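Local atomic coordinates of aromatic-L-amino-acid decarboxylase (Catharanthus roseus, PDB entry 6EEW), a protein that catalyses the decarboxylation of L-tryptophan to tryptamine and of 5-hydroxy-L-tryptophan to serotonin with pyridoxal 5'-phosphate, working as a homodimer. Residues P49-V54 with G88-M93; N96-F101 with G453-T458; V398-M403 with S475-H480; F422-F427 with R469-S474. All coordinates share one frame; numbering follows the deposited sequence.

Contact 1: P49-V54 with G88-M93; sequences PVLSEV and GMTNWM
Asn91 grips two successive carbonyls of the 49-54 loop, one with its backbone and one with its side chain. Its backbone N gives an almost straight bond to Val50 O (2.9 Å, 176° at the hydrogen), while ND2 reaches Pro49 O at 3.2 Å along a more bent path. The side chain can do this because CG lies anti to its own carbonyl carbon (chi1 -75°), which brings the amide back beside the N-H; Pro49 O then falls close to the amide plane. Asn91 is also the centre of an inverse gamma turn, closed by a weak bond from Trp92 N to Thr90 O. Val50 O receives a further CA-H contact from Thr90. Farther along, Leu51 and Thr90 run side by side, with Leu51 CD1 3.5 Å from Thr90 OG1, and Ser52 CB rests 3.6 Å from Met89 O. Ser52 OG bonds to Pro87 O, and Thr90 OG1 to Val127 O of the second subunit. With OD1 of Asn91 held by Tyr41 OH, both ends of the amide are engaged, which fixes its rotation; the paired bonds of Asn91 thus tie two irregular loops together directly before Trp92, which lines the tryptophan pocket beside the dimer interface.

Contact 2: N96-F101 with G453-T458; sequences NFYAFF and GRVYMT. With TRP (tryptophan), chain E.
Segments 96-101 and 453-458 run nearly parallel, 11° apart, and join through a single beta bridge, Phe97 with Tyr456, in which Tyr456 N bonds to Asn96 O (3.1 Å) and Tyr456 O accepts Tyr98 N (2.8 Å). A third bond follows: Phe100 N meets Thr458 OG1, 3.2 Å away and nearly straight at 168°. The Tyr456 side chain sits against three residues. Ala99 CB lies over one face of its ring, 3.8 Å from the centroid, Phe100 CE2 lies near its OH, and Phe97 CE2 comes to the ring's edge, 3.5 Å from Tyr456 CD2, although the Phe97-Tyr456 pair as a whole is oblique. Tyr98 turns its own edge to Val455 CG2, which meets its CD2 at 3.5 Å. In Thr458, OG1 is placed between the backbone N and the carbonyl carbon (chi1 52°); this turns OG1 to Phe100 N and CG2 over the face of Phe100, 3.9 Å from the ring centroid. An alanine in place of Phe100 would probably leave that methyl without its aromatic cover and open a gap beside the bound tryptophan, where Phe124 of the second subunit would also lose its edge-to-face partner. Phe100 CB comes close to CB of the tryptophan ligand, and the ring of Phe101 lies near the ligand's N, so this short parallel bridge leads directly into residues that line the substrate pocket.

Contact 3: V398-M403 with S475-H480; sequences VAMAKM and SLTEEH. Unlike the reference sequence in segment 398-403: Ala401 (reference Gly).
Met403 extends with CG anti to the backbone N (chi1 -175°) and then bends at its last torsion (chi3 65°), while Glu479 holds CG anti to its own N and continues extended; the two side chains cross at about a right angle. Met403 CE meets Glu479 CG at 3.5 Å, and Met403 SD lies 3.8 Å from Glu479 OE2. That carboxylate oxygen has its main partner in Arg483, through a salt bridge. One turn earlier in the helix, Met400 sends its own bent chain toward Thr477 and the backbone of Glu478 and Glu479; the side chain was modelled in two conformers, so the contacts of its CE are uncertain. Replacing Glu479 by an alanine would probably leave Met403 CE without the aliphatic chain it leans on and Arg483 without its carboxylate mate. Thr477 OG1 bonds to Pro95 O, and Glu478 takes a bond from His480 NE2 to OE1 and a salt bridge from Lys20 of the second subunit to OE2. The Met403 methyl, laid against the aliphatic part of Glu479, thus packs the long helix 375-409 against the N-terminal end of the C-terminal helix 479-496, where Glu478 holds the N-cap position.

Contact 4: F422-F427 with R469-S474; sequences FSLVCF and RLAVGS
Val425 O is held by two donors of the neighbouring strand, Leu470 N at 2.8 Å and, more weakly, Arg469 CA through a CA-H contact at 3.4 Å. The same pattern runs in the other direction, where Leu470 O takes Val425 N at 2.9 Å together with the CA-H of Leu424. Val425 and Leu470 are therefore an antiparallel hydrogen-bonded pair, flanked by the non-hydrogen-bonded pairs Leu424 with Ala471 and Cys426 with Arg469. Past the strand ends Val472 N still reaches Ser423 O, at 3.2 Å, but from above the carbonyl plane. Leu424, Ala471, Cys426 and Arg469 share one face of the sheet. Here Leu424 CD1 meets Arg469 CB at 3.4 Å and also covers the guanidinium, about 3.8 Å above the centre of its plane. A bend at chi3 (73°) curls the arginine back beneath the leucine. On the other face Val425 and Leu470 pack CB to CB at 4.3 Å. The Phe427 ring brings its edge near Leu470 N. The guanidinium is buried and finds its partners in carbonyls: NH2 bonds to Phe100 O and Thr262 O, NE to Ser263 O. These acceptors are likely to offset the cost of burying the cation, while Leu424 presses on its flat side, so that strand pairing and side-chain packing together fix an arginine whose side chain is about 6 Å from the bound tryptophan.

How the contacts relate
Contact 1 closes before contact 2 opens along the chain, whereas contact 2 alternates with contacts 3 and 4, and contact 4 is nested within contact 3. Contacts 1 and 2 lie about 10 Å apart between centres, joined by Val50 N to Gly453 O; contact 2 is equally far from contact 4, which it meets through Tyr98 O to Ala471 N. Contacts 3 and 4 are about 9 Å apart: Ala401 on helix 375-409 packs on Ser423, and helix 479-496 follows strand 465-471. The antiparallel sheet 414-416, 424-429, 465-471, 459-462 with these helices is consistent with the small C-terminal domain of fold-type I enzymes, and contacts 1 and 2 carry pocket residues Trp92, Phe100 and Phe101.

Contact 1: P49-V54 with G88-M93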
loop_
_atom_site.group_PDB
_atom_site.type_symbol
_atom_site.label_atom_id
_atom_site.label_comp_id
_atom_site.label_asym_id
_atom_site.label_seq_id
_atom_site.Cartn_x
_atom_site.Cartn_y
_atom_site.Cartn_z
ATOM N N PRO A 49 -22.334 -1.805 19.892
ATOM C CA PRO A 49 -22.032 -3.235 19.771
ATOM C C PRO A 49 -20.724 -3.416 19.021
ATOM O O PRO A 49 -20.477 -2.759 18.005
ATOM C CB PRO A 49 -23.227 -3.789 18.984
ATOM C CG PRO A 49 -23.820 -2.594 18.289
ATOM C CD PRO A 49 -23.571 -1.425 19.187
ATOM N N VAL A 50 -19.863 -4.291 19.542
ATOM C CA VAL A 50 -18.544 -4.455 18.938
ATOM C C VAL A 50 -18.685 -4.985 17.514
ATOM O O VAL A 50 -18.210 -4.375 16.548
ATOM C CB VAL A 50 -17.659 -5.377 19.794
ATOM C CG1 VAL A 50 -16.260 -5.456 19.207
ATOM C CG2 VAL A 50 -17.620 -4.895 21.231
ATOM N N LEU A 51 -19.337 -6.134 17.378
ATOM C CA LEU A 51 -19.579 -6.770 16.091
ATOM C C LEU A 51 -20.964 -6.364 15.605
ATOM O O LEU A 51 -21.909 -6.297 16.398
ATOM C CB LEU A 51 -19.482 -8.292 16.240
ATOM C CG LEU A 51 -19.360 -9.186 15.007
ATOM C CD1 LEU A 51 -18.050 -8.925 14.270
ATOM C CD2 LEU A 51 -19.485 -10.647 15.402
ATOM N N SER A 52 -21.083 -6.092 14.306
ATOM C CA SER A 52 -22.319 -5.564 13.740
ATOM C C SER A 52 -23.284 -6.685 13.356
ATOM O O SER A 52 -22.874 -7.803 13.036
ATOM C CB SER A 52 -22.023 -4.698 12.519
ATOM O OG SER A 52 -23.212 -4.098 12.049
ATOM N N GLU A 53 -24.578 -6.366 13.374
ATOM C CA GLU A 53 -25.642 -7.322 13.065
ATOM C C GLU A 53 -26.228 -7.187 11.655
ATOM O O GLU A 53 -27.181 -7.904 11.325
ATOM C CB GLU A 53 -26.769 -7.189 14.099
ATOM C CG GLU A 53 -26.404 -7.678 15.506
ATOM C CD GLU A 53 -26.454 -9.193 15.648
ATOM O OE1 GLU A 53 -26.905 -9.874 14.699
ATOM O OE2 GLU A 53 -26.043 -9.705 16.713
ATOM N N VAL A 54 -25.690 -6.308 10.805
ATOM C CA VAL A 54 -26.300 -6.111 9.497
ATOM C C VAL A 54 -26.194 -7.389 8.666
ATOM O O VAL A 54 -25.295 -8.216 8.858
ATOM C CB VAL A 54 -25.648 -4.929 8.760
ATOM C CG1 VAL A 54 -25.765 -3.652 9.588
ATOM C CG2 VAL A 54 -24.202 -5.228 8.420
ATOM N N GLY A 88 -22.728 -0.183 10.649
ATOM C CA GLY A 88 -22.301 -1.308 9.848
ATOM C C GLY A 88 -20.851 -1.696 10.026
ATOM O O GLY A 88 -20.370 -2.618 9.360
ATOM N N MET A 89 -20.145 -1.042 10.941
ATOM C CA MET A 89 -18.735 -1.297 11.175
ATOM C C MET A 89 -18.548 -2.350 12.257
ATOM O O MET A 89 -19.309 -2.407 13.227
ATOM C CB MET A 89 -18.038 -0.008 11.620
ATOM C CG MET A 89 -18.063 1.097 10.600
ATOM S SD MET A 89 -16.854 0.812 9.298
ATOM C CE MET A 89 -15.326 0.972 10.217
ATOM N N THR A 90 -17.503 -3.167 12.095
ATOM C CA THR A 90 -16.941 -3.913 13.217
ATOM C C THR A 90 -15.966 -2.987 13.919
ATOM O O THR A 90 -15.012 -2.507 13.300
ATOM C CB THR A 90 -16.236 -5.194 12.768
ATOM O OG1 THR A 90 -17.198 -6.135 12.283
ATOM C CG2 THR A 90 -15.480 -5.831 13.921
ATOM N N ASN A 91 -16.216 -2.717 15.198
ATOM C CA ASN A 91 -15.494 -1.663 15.902
ATOM C C ASN A 91 -14.158 -2.194 16.424
ATOM O O ASN A 91 -14.007 -2.598 17.579
ATOM C CB ASN A 91 -16.370 -1.084 17.000
ATOM C CG ASN A 91 -17.457 -0.173 16.443
ATOM O OD1 ASN A 91 -17.159 0.923 15.969
ATOM N ND2 ASN A 91 -18.716 -0.618 16.502
ATOM N N TRP A 92 -13.166 -2.185 15.529
ATOM C CA TRP A 92 -11.811 -2.577 15.889
ATOM C C TRP A 92 -11.242 -1.720 17.013
ATOM O O TRP A 92 -10.314 -2.159 17.701
ATOM C CB TRP A 92 -10.892 -2.502 14.665
ATOM C CG TRP A 92 -11.024 -3.656 13.702
ATOM C CD1 TRP A 92 -12.040 -3.881 12.822
ATOM C CD2 TRP A 92 -10.098 -4.739 13.530
ATOM N NE1 TRP A 92 -11.805 -5.036 12.110
ATOM C CE2 TRP A 92 -10.619 -5.579 12.526
ATOM C CE3 TRP A 92 -8.875 -5.078 14.123
ATOM C CZ2 TRP A 92 -9.968 -6.740 12.111
ATOM C CZ3 TRP A 92 -8.226 -6.226 13.704
ATOM C CH2 TRP A 92 -8.780 -7.046 12.716
ATOM N N MET A 93 -11.746 -0.501 17.194
ATOM C CA MET A 93 -11.238 0.411 18.213
ATOM C C MET A 93 -11.933 0.261 19.559
ATOM O O MET A 93 -11.615 1.015 20.480
ATOM C CB MET A 93 -11.371 1.862 17.744
ATOM C CG MET A 93 -10.441 2.236 16.615
ATOM S SD MET A 93 -8.733 1.878 17.022
ATOM C CE MET A 93 -8.533 0.295 16.200
#

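Contact 2: N96-F101 with G453-T458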
loop_
_atom_site.group_PDB
_atom_site.type_symbol
_atom_site.label_atom_id
_atom_site.label_comp_id
_atom_site.label_asym_id
_atom_site.label_seq_id
_atom_site.Cartn_x
_atom_site.Cartn_y
_atom_site.Cartn_z
ATOM N N ASN A 96 -13.572 -3.554 23.831
ATOM C CA ASN A 96 -14.070 -4.914 23.962
ATOM C C ASN A 96 -13.859 -5.730 22.697
ATOM O O ASN A 96 -14.465 -6.793 22.537
ATOM C CB ASN A 96 -15.541 -4.888 24.363
ATOM C CG ASN A 96 -15.752 -4.262 25.734
ATOM O OD1 ASN A 96 -15.018 -4.555 26.686
ATOM N ND2 ASN A 96 -16.745 -3.385 25.837
ATOM N N PHE A 97 -12.997 -5.260 21.805
ATOM C CA PHE A 97 -12.603 -6.009 20.619
ATOM C C PHE A 97 -11.372 -6.843 20.945
ATOM O O PHE A 97 -10.301 -6.287 21.197
ATOM C CB PHE A 97 -12.317 -5.056 19.458
ATOM C CG PHE A 97 -11.824 -5.739 18.212
ATOM C CD1 PHE A 97 -10.486 -6.089 18.081
ATOM C CD2 PHE A 97 -12.677 -6.019 17.173
ATOM C CE1 PHE A 97 -10.025 -6.709 16.936
ATOM C CE2 PHE A 97 -12.216 -6.643 16.038
ATOM C CZ PHE A 97 -10.893 -6.990 15.923
ATOM N N TYR A 98 -11.514 -8.174 20.883
ATOM C CA TYR A 98 -10.420 -9.096 21.191
ATOM C C TYR A 98 -10.186 -10.092 20.063
ATOM O O TYR A 98 -9.603 -11.158 20.295
ATOM C CB TYR A 98 -10.684 -9.871 22.489
ATOM C CG TYR A 98 -11.042 -8.999 23.664
ATOM C CD1 TYR A 98 -10.063 -8.346 24.394
ATOM C CD2 TYR A 98 -12.360 -8.836 24.049
ATOM C CE1 TYR A 98 -10.394 -7.535 25.462
ATOM C CE2 TYR A 98 -12.697 -8.032 25.117
ATOM C CZ TYR A 98 -11.712 -7.388 25.821
ATOM O OH TYR A 98 -12.048 -6.589 26.886
ATOM N N ALA A 99 -10.638 -9.775 18.855
ATOM C CA ALA A 99 -10.558 -10.682 17.722
ATOM C C ALA A 99 -9.206 -10.578 17.020
ATOM O O ALA A 99 -8.445 -9.625 17.203
ATOM C CB ALA A 99 -11.682 -10.375 16.737
ATOM N N PHE A 100 -8.899 -11.601 16.230
ATOM C CA PHE A 100 -7.695 -11.619 15.412
ATOM C C PHE A 100 -6.478 -11.146 16.193
ATOM O O PHE A 100 -6.057 -11.793 17.160
ATOM C CB PHE A 100 -7.916 -10.768 14.162
ATOM C CG PHE A 100 -9.210 -11.074 13.449
ATOM C CD1 PHE A 100 -9.333 -12.207 12.656
ATOM C CD2 PHE A 100 -10.307 -10.235 13.584
ATOM C CE1 PHE A 100 -10.543 -12.504 11.993
ATOM C CE2 PHE A 100 -11.512 -10.522 12.931
ATOM C CZ PHE A 100 -11.624 -11.656 12.134
ATOM N N PHE A 101 -5.878 -10.050 15.744
ATOM C CA PHE A 101 -4.872 -9.296 16.463
ATOM C C PHE A 101 -5.332 -7.850 16.502
ATOM O O PHE A 101 -5.777 -7.322 15.484
ATOM C CB PHE A 101 -3.491 -9.347 15.795
ATOM C CG PHE A 101 -2.737 -10.623 16.024
ATOM C CD1 PHE A 101 -2.775 -11.255 17.252
ATOM C CD2 PHE A 101 -1.965 -11.173 15.011
ATOM C CE1 PHE A 101 -2.076 -12.417 17.464
ATOM C CE2 PHE A 101 -1.268 -12.338 15.216
ATOM C CZ PHE A 101 -1.322 -12.962 16.451
ATOM N N GLY A 453 -22.945 -8.433 21.739
ATOM C CA GLY A 453 -22.571 -7.099 21.334
ATOM C C GLY A 453 -21.557 -6.429 22.235
ATOM O O GLY A 453 -20.973 -5.409 21.834
ATOM N N ARG A 454 -21.317 -6.967 23.434
ATOM C CA ARG A 454 -20.395 -6.372 24.389
ATOM C C ARG A 454 -18.981 -6.926 24.282
ATOM O O ARG A 454 -18.134 -6.569 25.103
ATOM C CB ARG A 454 -20.897 -6.558 25.823
ATOM C CG ARG A 454 -22.234 -5.925 26.130
ATOM C CD ARG A 454 -22.664 -6.288 27.553
ATOM N NE ARG A 454 -21.728 -5.759 28.546
ATOM C CZ ARG A 454 -21.921 -4.652 29.259
ATOM N NH1 ARG A 454 -23.031 -3.937 29.110
ATOM N NH2 ARG A 454 -20.998 -4.257 30.130
ATOM N N VAL A 455 -18.710 -7.792 23.307
ATOM C CA VAL A 455 -17.386 -8.376 23.136
ATOM C C VAL A 455 -17.324 -8.997 21.752
ATOM O O VAL A 455 -18.342 -9.425 21.205
ATOM C CB VAL A 455 -17.072 -9.414 24.245
ATOM C CG1 VAL A 455 -18.096 -10.528 24.246
ATOM C CG2 VAL A 455 -15.686 -9.998 24.046
ATOM N N TYR A 456 -16.123 -9.033 21.180
ATOM C CA TYR A 456 -15.873 -9.754 19.939
ATOM C C TYR A 456 -14.620 -10.593 20.116
ATOM O O TYR A 456 -13.537 -10.049 20.362
ATOM C CB TYR A 456 -15.707 -8.795 18.755
ATOM C CG TYR A 456 -15.545 -9.491 17.419
ATOM C CD1 TYR A 456 -16.108 -10.743 17.186
ATOM C CD2 TYR A 456 -14.830 -8.896 16.387
ATOM C CE1 TYR A 456 -15.962 -11.387 15.954
ATOM C CE2 TYR A 456 -14.676 -9.531 15.155
ATOM C CZ TYR A 456 -15.244 -10.776 14.944
ATOM O OH TYR A 456 -15.101 -11.408 13.725
ATOM N N MET A 457 -14.762 -11.902 19.936
ATOM C CA MET A 457 -13.643 -12.832 19.940
ATOM C C MET A 457 -13.805 -13.752 18.749
ATOM O O MET A 457 -14.931 -14.105 18.377
ATOM C CB MET A 457 -13.564 -13.674 21.225
ATOM C CG MET A 457 -13.436 -12.876 22.500
ATOM S SD MET A 457 -13.815 -13.838 23.984
ATOM C CE MET A 457 -12.894 -15.346 23.713
ATOM N N THR A 458 -12.683 -14.112 18.138
ATOM C CA THR A 458 -12.663 -15.167 17.140
ATOM C C THR A 458 -12.144 -16.466 17.746
ATOM O O THR A 458 -11.686 -16.526 18.892
ATOM C CB THR A 458 -11.830 -14.774 15.917
ATOM O OG1 THR A 458 -10.533 -14.329 16.330
ATOM C CG2 THR A 458 -12.532 -13.686 15.117
HETATM N N TRP E . -3.896 -12.214 11.949
HETATM C CA TRP E . -5.350 -12.203 11.930
HETATM C C TRP E . -5.910 -13.080 10.812
HETATM O O TRP E . -6.395 -12.577 9.796
HETATM C CB TRP E . -5.860 -10.765 11.798
HETATM C CG TRP E . -5.136 -9.905 10.782
HETATM C CD1 TRP E . -4.708 -10.276 9.541
HETATM C CD2 TRP E . -4.758 -8.524 10.941
HETATM N NE1 TRP E . -4.086 -9.214 8.919
HETATM C CE2 TRP E . -4.106 -8.130 9.756
HETATM C CE3 TRP E . -4.908 -7.588 11.971
HETATM C CZ2 TRP E . -3.608 -6.845 9.573
HETATM C CZ3 TRP E . -4.413 -6.312 11.787
HETATM C CH2 TRP E . -3.771 -5.952 10.599
HETATM O OXT TRP E . -5.903 -14.313 10.906
#

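Contact 3: V398-M403 with S475-H480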
loop_
_atom_site.group_PDB
_atom_site.type_symbol
_atom_site.label_atom_id
_atom_site.label_comp_id
_atom_site.label_asym_id
_atom_site.label_seq_id
_atom_site.Cartn_x
_atom_site.Cartn_y
_atom_site.Cartn_z
ATOM N N VAL A 398 0.736 -7.669 27.811
ATOM C CA VAL A 398 1.147 -9.008 28.246
ATOM C C VAL A 398 0.663 -9.289 29.667
ATOM O O VAL A 398 0.264 -10.409 29.991
ATOM C CB VAL A 398 2.676 -9.180 28.152
ATOM C CG1 VAL A 398 3.080 -10.511 28.775
ATOM C CG2 VAL A 398 3.157 -9.085 26.723
ATOM N N ALA A 399 0.726 -8.291 30.547
ATOM C CA ALA A 399 0.302 -8.502 31.933
ATOM C C ALA A 399 -1.199 -8.734 32.024
ATOM O O ALA A 399 -1.651 -9.595 32.790
ATOM C CB ALA A 399 0.710 -7.315 32.802
ATOM N N MET A 400 -1.991 -7.983 31.250
ATOM C CA MET A 400 -3.432 -8.229 31.248
ATOM C C MET A 400 -3.750 -9.619 30.702
ATOM O O MET A 400 -4.647 -10.307 31.213
ATOM C CB MET A 400 -4.156 -7.131 30.467
ATOM C CG MET A 400 -4.267 -5.815 31.251
ATOM S SD MET A 400 -5.120 -4.461 30.394
ATOM C CE MET A 400 -6.802 -5.049 30.421
ATOM N N ALA A 401 -2.994 -10.077 29.698
ATOM C CA ALA A 401 -3.216 -11.423 29.180
ATOM C C ALA A 401 -2.813 -12.497 30.191
ATOM O O ALA A 401 -3.511 -13.504 30.347
ATOM C CB ALA A 401 -2.454 -11.609 27.871
ATOM N N LYS A 402 -1.669 -12.323 30.855
ATOM C CA LYS A 402 -1.249 -13.272 31.886
ATOM C C LYS A 402 -2.289 -13.358 32.991
ATOM O O LYS A 402 -2.621 -14.450 33.475
ATOM C CB LYS A 402 0.110 -12.849 32.443
ATOM C CG LYS A 402 0.849 -13.890 33.269
ATOM C CD LYS A 402 2.232 -13.362 33.641
ATOM C CE LYS A 402 3.058 -14.385 34.419
ATOM N NZ LYS A 402 2.460 -14.692 35.738
ATOM N N MET A 403 -2.801 -12.205 33.416
ATOM C CA MET A 403 -3.879 -12.160 34.397
ATOM C C MET A 403 -5.099 -12.943 33.914
ATOM O O MET A 403 -5.695 -13.720 34.675
ATOM C CB MET A 403 -4.220 -10.694 34.672
ATOM C CG MET A 403 -5.229 -10.413 35.755
ATOM S SD MET A 403 -5.396 -8.622 35.968
ATOM C CE MET A 403 -6.091 -8.139 34.385
ATOM N N SER A 475 -6.149 -0.552 21.981
ATOM C CA SER A 475 -5.572 0.545 22.753
ATOM C C SER A 475 -6.472 1.009 23.887
ATOM O O SER A 475 -5.969 1.393 24.949
ATOM C CB SER A 475 -5.217 1.712 21.839
ATOM O OG SER A 475 -4.186 1.342 20.928
ATOM N N LEU A 476 -7.793 0.942 23.715
ATOM C CA LEU A 476 -8.676 1.467 24.752
ATOM C C LEU A 476 -8.952 0.464 25.864
ATOM O O LEU A 476 -9.580 0.829 26.863
ATOM C CB LEU A 476 -10.007 1.915 24.141
ATOM C CG LEU A 476 -10.002 3.185 23.284
ATOM C CD1 LEU A 476 -11.402 3.508 22.739
ATOM C CD2 LEU A 476 -9.428 4.363 24.056
ATOM N N THR A 477 -8.495 -0.775 25.715
ATOM C CA THR A 477 -8.733 -1.803 26.717
ATOM C C THR A 477 -7.945 -1.534 27.998
ATOM O O THR A 477 -6.716 -1.381 27.966
ATOM C CB THR A 477 -8.354 -3.162 26.142
ATOM O OG1 THR A 477 -9.092 -3.377 24.933
ATOM C CG2 THR A 477 -8.683 -4.264 27.127
ATOM N N GLU A 478 -8.655 -1.491 29.129
ATOM C CA GLU A 478 -8.070 -1.399 30.464
ATOM C C GLU A 478 -8.435 -2.627 31.299
ATOM O O GLU A 478 -9.236 -3.474 30.902
ATOM C CB GLU A 478 -8.522 -0.118 31.184
ATOM C CG GLU A 478 -7.958 1.154 30.581
ATOM C CD GLU A 478 -8.563 2.397 31.193
ATOM O OE1 GLU A 478 -9.799 2.420 31.393
ATOM O OE2 GLU A 478 -7.809 3.354 31.466
ATOM N N GLU A 479 -7.844 -2.703 32.490
ATOM C CA GLU A 479 -7.935 -3.927 33.281
ATOM C C GLU A 479 -9.386 -4.327 33.540
ATOM O O GLU A 479 -9.742 -5.514 33.455
ATOM C CB GLU A 479 -7.165 -3.748 34.585
ATOM C CG GLU A 479 -7.199 -4.958 35.489
ATOM C CD GLU A 479 -6.293 -4.800 36.682
ATOM O OE1 GLU A 479 -5.316 -4.031 36.574
ATOM O OE2 GLU A 479 -6.563 -5.436 37.724
ATOM N N HIS A 480 -10.240 -3.361 33.880
ATOM C CA HIS A 480 -11.618 -3.720 34.192
ATOM C C HIS A 480 -12.346 -4.277 32.977
ATOM O O HIS A 480 -13.286 -5.062 33.132
ATOM C CB HIS A 480 -12.374 -2.521 34.760
ATOM C CG HIS A 480 -12.414 -1.349 33.839
ATOM N ND1 HIS A 480 -13.426 -1.158 32.925
ATOM C CD2 HIS A 480 -11.578 -0.292 33.705
ATOM C CE1 HIS A 480 -13.205 -0.042 32.255
ATOM N NE2 HIS A 480 -12.092 0.502 32.710
#

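Contact 4: F422-F427 with R469-S474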
loop_
_atom_site.group_PDB
_atom_site.type_symbol
_atom_site.label_atom_id
_atom_site.label_comp_id
_atom_site.label_asym_id
_atom_site.label_seq_id
_atom_site.Cartn_x
_atom_site.Cartn_y
_atom_site.Cartn_z
ATOM N N PHE A 422 2.583 -14.355 24.405
ATOM C CA PHE A 422 2.539 -12.903 24.354
ATOM C C PHE A 422 1.216 -12.412 24.932
ATOM O O PHE A 422 0.935 -12.611 26.116
ATOM C CB PHE A 422 2.736 -12.428 22.907
ATOM C CG PHE A 422 3.985 -12.973 22.255
ATOM C CD1 PHE A 422 5.215 -12.364 22.461
ATOM C CD2 PHE A 422 3.935 -14.108 21.467
ATOM C CE1 PHE A 422 6.370 -12.863 21.866
ATOM C CE2 PHE A 422 5.082 -14.608 20.868
ATOM C CZ PHE A 422 6.306 -13.976 21.073
ATOM N N SER A 423 0.397 -11.761 24.104
ATOM C CA SER A 423 -0.845 -11.155 24.564
ATOM C C SER A 423 -2.081 -11.973 24.193
ATOM O O SER A 423 -3.203 -11.565 24.523
ATOM C CB SER A 423 -0.970 -9.733 24.018
ATOM O OG SER A 423 -2.258 -9.234 24.290
ATOM N N LEU A 424 -1.913 -13.085 23.487
ATOM C CA LEU A 424 -3.039 -13.871 22.994
ATOM C C LEU A 424 -3.194 -15.104 23.864
ATOM O O LEU A 424 -2.223 -15.839 24.064
ATOM C CB LEU A 424 -2.835 -14.283 21.531
ATOM C CG LEU A 424 -3.647 -15.502 21.096
ATOM C CD1 LEU A 424 -5.139 -15.198 21.092
ATOM C CD2 LEU A 424 -3.185 -16.005 19.737
ATOM N N VAL A 425 -4.414 -15.340 24.349
ATOM C CA VAL A 425 -4.724 -16.476 25.218
ATOM C C VAL A 425 -5.659 -17.418 24.466
ATOM O O VAL A 425 -6.767 -17.025 24.083
ATOM C CB VAL A 425 -5.362 -16.014 26.541
ATOM C CG1 VAL A 425 -5.629 -17.193 27.480
ATOM C CG2 VAL A 425 -4.515 -14.967 27.202
ATOM N N CYS A 426 -5.230 -18.660 24.272
ATOM C CA CYS A 426 -6.033 -19.682 23.616
ATOM C C CYS A 426 -6.598 -20.630 24.666
ATOM O O CYS A 426 -5.836 -21.244 25.420
ATOM C CB CYS A 426 -5.200 -20.449 22.590
ATOM S SG CYS A 426 -4.524 -19.414 21.255
ATOM N N PHE A 427 -7.924 -20.748 24.721
ATOM C CA PHE A 427 -8.554 -21.516 25.792
ATOM C C PHE A 427 -9.798 -22.226 25.269
ATOM O O PHE A 427 -10.246 -22.000 24.142
ATOM C CB PHE A 427 -8.902 -20.626 26.985
ATOM C CG PHE A 427 -9.933 -19.573 26.688
ATOM C CD1 PHE A 427 -9.615 -18.469 25.917
ATOM C CD2 PHE A 427 -11.225 -19.695 27.181
ATOM C CE1 PHE A 427 -10.564 -17.501 25.647
ATOM C CE2 PHE A 427 -12.180 -18.732 26.916
ATOM C CZ PHE A 427 -11.852 -17.633 26.145
ATOM N N ARG A 469 -10.026 -17.598 21.327
ATOM C CA ARG A 469 -8.856 -16.746 21.478
ATOM C C ARG A 469 -9.251 -15.444 22.151
ATOM O O ARG A 469 -10.311 -14.876 21.863
ATOM C CB ARG A 469 -8.179 -16.437 20.138
ATOM C CG ARG A 469 -7.646 -17.634 19.350
ATOM C CD ARG A 469 -7.520 -17.314 17.847
ATOM N NE ARG A 469 -6.412 -16.409 17.520
ATOM C CZ ARG A 469 -6.504 -15.076 17.510
ATOM N NH1 ARG A 469 -7.647 -14.479 17.815
ATOM N NH2 ARG A 469 -5.454 -14.331 17.198
ATOM N N LEU A 470 -8.382 -14.962 23.033
ATOM C CA LEU A 470 -8.494 -13.625 23.599
ATOM C C LEU A 470 -7.232 -12.864 23.210
ATOM O O LEU A 470 -6.150 -13.124 23.747
ATOM C CB LEU A 470 -8.671 -13.668 25.112
ATOM C CG LEU A 470 -9.129 -12.321 25.666
ATOM C CD1 LEU A 470 -10.630 -12.102 25.369
ATOM C CD2 LEU A 470 -8.799 -12.193 27.166
ATOM N N ALA A 471 -7.376 -11.945 22.261
ATOM C CA ALA A 471 -6.259 -11.165 21.739
ATOM C C ALA A 471 -6.313 -9.803 22.421
ATOM O O ALA A 471 -7.007 -8.884 21.979
ATOM C CB ALA A 471 -6.333 -11.062 20.219
ATOM N N VAL A 472 -5.600 -9.691 23.531
ATOM C CA VAL A 472 -5.596 -8.463 24.312
ATOM C C VAL A 472 -4.651 -7.462 23.667
ATOM O O VAL A 472 -3.613 -7.834 23.111
ATOM C CB VAL A 472 -5.209 -8.753 25.770
ATOM C CG1 VAL A 472 -5.201 -7.471 26.564
ATOM C CG2 VAL A 472 -6.177 -9.757 26.375
ATOM N N GLY A 473 -5.019 -6.189 23.713
ATOM C CA GLY A 473 -4.123 -5.174 23.202
ATOM C C GLY A 473 -4.784 -3.952 22.602
ATOM O O GLY A 473 -4.137 -2.904 22.515
ATOM N N SER A 474 -6.063 -4.040 22.241
ATOM C CA SER A 474 -6.761 -2.882 21.697
ATOM C C SER A 474 -6.546 -1.669 22.597
ATOM O O SER A 474 -6.739 -1.737 23.818
ATOM C CB SER A 474 -8.254 -3.190 21.554
ATOM O OG SER A 474 -8.961 -2.097 20.994
#